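Side-chain contact in putative acyl-CoA N-acyltransferase (Klebsiella pneumoniae subsp. pneumoniae, PDB 3LOD), which is a putative acyl-CoA N-acyltransferase of the GNAT family, probably transferring an acyl group from coenzyme A to an amine whose identity is not established: residues A[75-80]-A[94-99]. Numbering follows the deposited sequence.
Sequences GEMKRV and KLLAAL
No flat group of either segment takes part where Met-77 meets Leu-96 and Leu-99 and Val-80 meets Leu-95: the contact is made by a thioether, leucine and valine methyls, and the CB of Leu-99. It belongs to the beta-alpha-beta unit of the GNAT fold, in which strand 74-82 leads into helix 91-104 and then strand 110-116, parallel to the first. Segments 75-80 and 94-99 run nearly antiparallel, at 148°, with their axes 11.2 Å apart at closest approach. No hydrogen bond joins them, and every approach within 4.5 Å is between apolar side chains, burying 183 Å² in total.

Met-77 accounts for the largest share. Its CG stands anti to the backbone N (chi1 -167°) and chi2 is extended as well, which together bring SD to 3.5 Å from Leu-96 CD1, the two side chains crossing at about a right angle. The bend at chi3 (-63°) then places Met-77 CE 3.8 Å from the same Leu-96 methyl and 3.9 Å from Leu-99 CB. The CB of Leu-96 does not point at the strand; its CD1 branch does the reaching.

Met-77 and Val-80 are three residues apart yet both direct CB toward the helix. Strict strand alternation would not allow this; the left-handed backbone conformation of Arg-79 between them marks the irregularity, consistent with the bulge known in this strand of GNAT enzymes. Tyr-131 packs against both Met-77 and Leu-96, whereas Ile-67 of strand 61-69 touches Met-77 and Leu-99, continuing the apolar layer onto the neighbouring strand. At the Val-80 end the fit is looser, a single branch-to-branch approach of 4.4 Å between Val-80 CG1 and Leu-95 CD2.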
ATOM      1  N   GLY A  75      -8.204  -4.295   7.480  1.00 22.99           N
ATOM      2  CA  GLY A  75      -7.899  -3.779   6.165  1.00 21.48           C
ATOM      3  C   GLY A  75      -6.560  -4.419   5.824  1.00 21.11           C
ATOM      4  O   GLY A  75      -5.672  -4.561   6.702  1.00 21.05           O
ATOM      5  N   GLU A  76      -6.402  -4.859   4.582  1.00 19.35           N
ATOM      6  CA  GLU A  76      -5.095  -5.302   4.206  1.00 18.86           C
ATOM      7  C   GLU A  76      -4.490  -4.279   3.240  1.00 18.85           C
ATOM      8  O   GLU A  76      -5.118  -3.953   2.210  1.00 19.68           O
ATOM      9  CB  GLU A  76      -5.153  -6.672   3.596  1.00 17.32           C
ATOM     10  CG  GLU A  76      -3.813  -7.042   3.096  1.00 21.90           C
ATOM     11  CD  GLU A  76      -3.760  -8.372   2.410  1.00 26.74           C
ATOM     12  OE1 GLU A  76      -4.753  -9.174   2.471  1.00 31.15           O
ATOM     13  OE2 GLU A  76      -2.694  -8.631   1.848  1.00 23.92           O
ATOM     14  N   MET A  77      -3.293  -3.800   3.570  1.00 18.28           N
ATOM     15  CA  MET A  77      -2.481  -2.870   2.722  1.00 18.46           C
ATOM     16  C   MET A  77      -1.592  -3.629   1.733  1.00 20.04           C
ATOM     17  O   MET A  77      -0.820  -4.555   2.092  1.00 19.64           O
ATOM     18  CB  MET A  77      -1.587  -1.955   3.554  1.00 16.34           C
ATOM     19  CG  MET A  77      -1.036  -0.838   2.707  1.00 16.93           C
ATOM     20  SD  MET A  77      -0.397   0.598   3.602  1.00 10.39           S
ATOM     21  CE  MET A  77      -1.835   1.133   4.372  1.00 21.92           C
ATOM     22  N   LYS A  78      -1.703  -3.248   0.462  1.00 20.64           N
ATOM     23  CA  LYS A  78      -0.962  -3.964  -0.540  1.00 20.24           C
ATOM     24  C   LYS A  78      -0.783  -3.075  -1.746  1.00 22.05           C
ATOM     25  O   LYS A  78      -1.378  -1.954  -1.848  1.00 21.57           O
ATOM     26  CB  LYS A  78      -1.663  -5.260  -0.887  1.00 19.66           C
ATOM     27  CG  LYS A  78      -2.955  -5.119  -1.646  1.00 21.15           C
ATOM     28  CD  LYS A  78      -3.881  -6.344  -1.481  1.00 22.27           C
ATOM     29  CE  LYS A  78      -3.376  -7.641  -2.134  1.00 30.15           C
ATOM     30  NZ  LYS A  78      -4.464  -8.724  -2.008  1.00 33.48           N
ATOM     31  N   ARG A  79       0.057  -3.569  -2.646  1.00 21.92           N
ATOM     32  CA  ARG A  79       0.373  -2.886  -3.882  1.00 22.79           C
ATOM     33  C   ARG A  79       0.903  -1.510  -3.702  1.00 22.42           C
ATOM     34  O   ARG A  79       0.577  -0.642  -4.498  1.00 24.31           O
ATOM     35  CB  ARG A  79      -0.819  -2.820  -4.843  1.00 23.44           C
ATOM     36  CG  ARG A  79      -1.545  -4.134  -5.150  1.00 27.10           C
ATOM     37  CD  ARG A  79      -0.619  -5.310  -5.394  1.00 33.92           C
ATOM     38  NE  ARG A  79      -1.014  -6.081  -6.558  1.00 36.64           N
ATOM     39  CZ  ARG A  79      -0.120  -6.694  -7.319  1.00 41.74           C
ATOM     40  NH1 ARG A  79      -0.510  -7.371  -8.413  1.00 42.09           N
ATOM     41  NH2 ARG A  79       1.180  -6.591  -6.988  1.00 43.17           N
ATOM     42  N   VAL A  80       1.753  -1.305  -2.713  1.00 22.45           N
ATOM     43  CA  VAL A  80       2.413  -0.025  -2.476  1.00 22.28           C
ATOM     44  C   VAL A  80       3.716   0.081  -3.243  1.00 22.79           C
ATOM     45  O   VAL A  80       4.595  -0.797  -3.135  1.00 25.60           O
ATOM     46  CB  VAL A  80       2.706   0.128  -0.945  1.00 22.15           C
ATOM     47  CG1 VAL A  80       3.452   1.432  -0.627  1.00 20.85           C
ATOM     48  CG2 VAL A  80       1.397   0.079  -0.218  1.00 21.72           C
ATOM     49  N   LYS A  94       3.852  10.036   3.026  1.00 25.20           N
ATOM     50  CA  LYS A  94       2.706  10.857   2.710  1.00 25.42           C
ATOM     51  C   LYS A  94       1.536   9.975   2.303  1.00 24.25           C
ATOM     52  O   LYS A  94       0.428  10.127   2.838  1.00 24.26           O
ATOM     53  CB  LYS A  94       3.076  11.882   1.639  1.00 26.08           C
ATOM     54  CG  LYS A  94       1.957  12.818   1.242  1.00 29.25           C
ATOM     55  CD  LYS A  94       2.483  14.237   0.790  1.00 32.92           C
ATOM     56  CE  LYS A  94       1.301  15.142   0.328  1.00 33.67           C
ATOM     57  NZ  LYS A  94       1.378  16.600   0.701  1.00 34.39           N
ATOM     58  N   LEU A  95       1.827   9.014   1.427  1.00 23.01           N
ATOM     59  CA  LEU A  95       0.854   8.044   0.909  1.00 23.09           C
ATOM     60  C   LEU A  95       0.278   7.132   1.996  1.00 23.80           C
ATOM     61  O   LEU A  95      -0.932   7.026   2.165  1.00 23.53           O
ATOM     62  CB  LEU A  95       1.484   7.161  -0.175  1.00 22.11           C
ATOM     63  CG  LEU A  95       0.647   6.020  -0.778  1.00 19.73           C
ATOM     64  CD1 LEU A  95      -0.637   6.516  -1.485  1.00 16.56           C
ATOM     65  CD2 LEU A  95       1.508   5.241  -1.776  1.00 20.51           C
ATOM     66  N   LEU A  96       1.163   6.453   2.707  1.00 24.19           N
ATOM     67  CA  LEU A  96       0.775   5.664   3.870  1.00 24.31           C
ATOM     68  C   LEU A  96      -0.219   6.404   4.786  1.00 24.01           C
ATOM     69  O   LEU A  96      -1.282   5.855   5.117  1.00 25.42           O
ATOM     70  CB  LEU A  96       2.040   5.253   4.618  1.00 24.26           C
ATOM     71  CG  LEU A  96       1.867   4.429   5.879  1.00 26.40           C
ATOM     72  CD1 LEU A  96       1.221   3.107   5.514  1.00 30.70           C
ATOM     73  CD2 LEU A  96       3.204   4.193   6.578  1.00 24.42           C
ATOM     74  N   ALA A  97       0.069   7.652   5.156  1.00 22.96           N
ATOM     75  CA  ALA A  97      -0.843   8.399   6.046  1.00 21.89           C
ATOM     76  C   ALA A  97      -2.194   8.617   5.397  1.00 21.43           C
ATOM     77  O   ALA A  97      -3.215   8.696   6.060  1.00 22.02           O
ATOM     78  CB  ALA A  97      -0.255   9.708   6.407  1.00 20.99           C
ATOM     79  N   ALA A  98      -2.188   8.722   4.077  1.00 21.23           N
ATOM     80  CA  ALA A  98      -3.392   9.045   3.347  1.00 20.04           C
ATOM     81  C   ALA A  98      -4.271   7.807   3.235  1.00 20.18           C
ATOM     82  O   ALA A  98      -5.515   7.929   3.238  1.00 20.92           O
ATOM     83  CB  ALA A  98      -3.048   9.591   1.991  1.00 18.99           C
ATOM     84  N   LEU A  99      -3.650   6.620   3.149  1.00 18.90           N
ATOM     85  CA  LEU A  99      -4.396   5.366   3.082  1.00 18.69           C
ATOM     86  C   LEU A  99      -5.001   5.056   4.461  1.00 19.43           C
ATOM     87  O   LEU A  99      -6.140   4.587   4.592  1.00 18.47           O
ATOM     88  CB  LEU A  99      -3.478   4.212   2.632  1.00 18.78           C
ATOM     89  CG  LEU A  99      -3.060   4.204   1.145  1.00 16.04           C
ATOM     90  CD1 LEU A  99      -1.788   3.402   0.944  1.00 14.23           C
ATOM     91  CD2 LEU A  99      -4.155   3.625   0.291  1.00  5.39           C
TER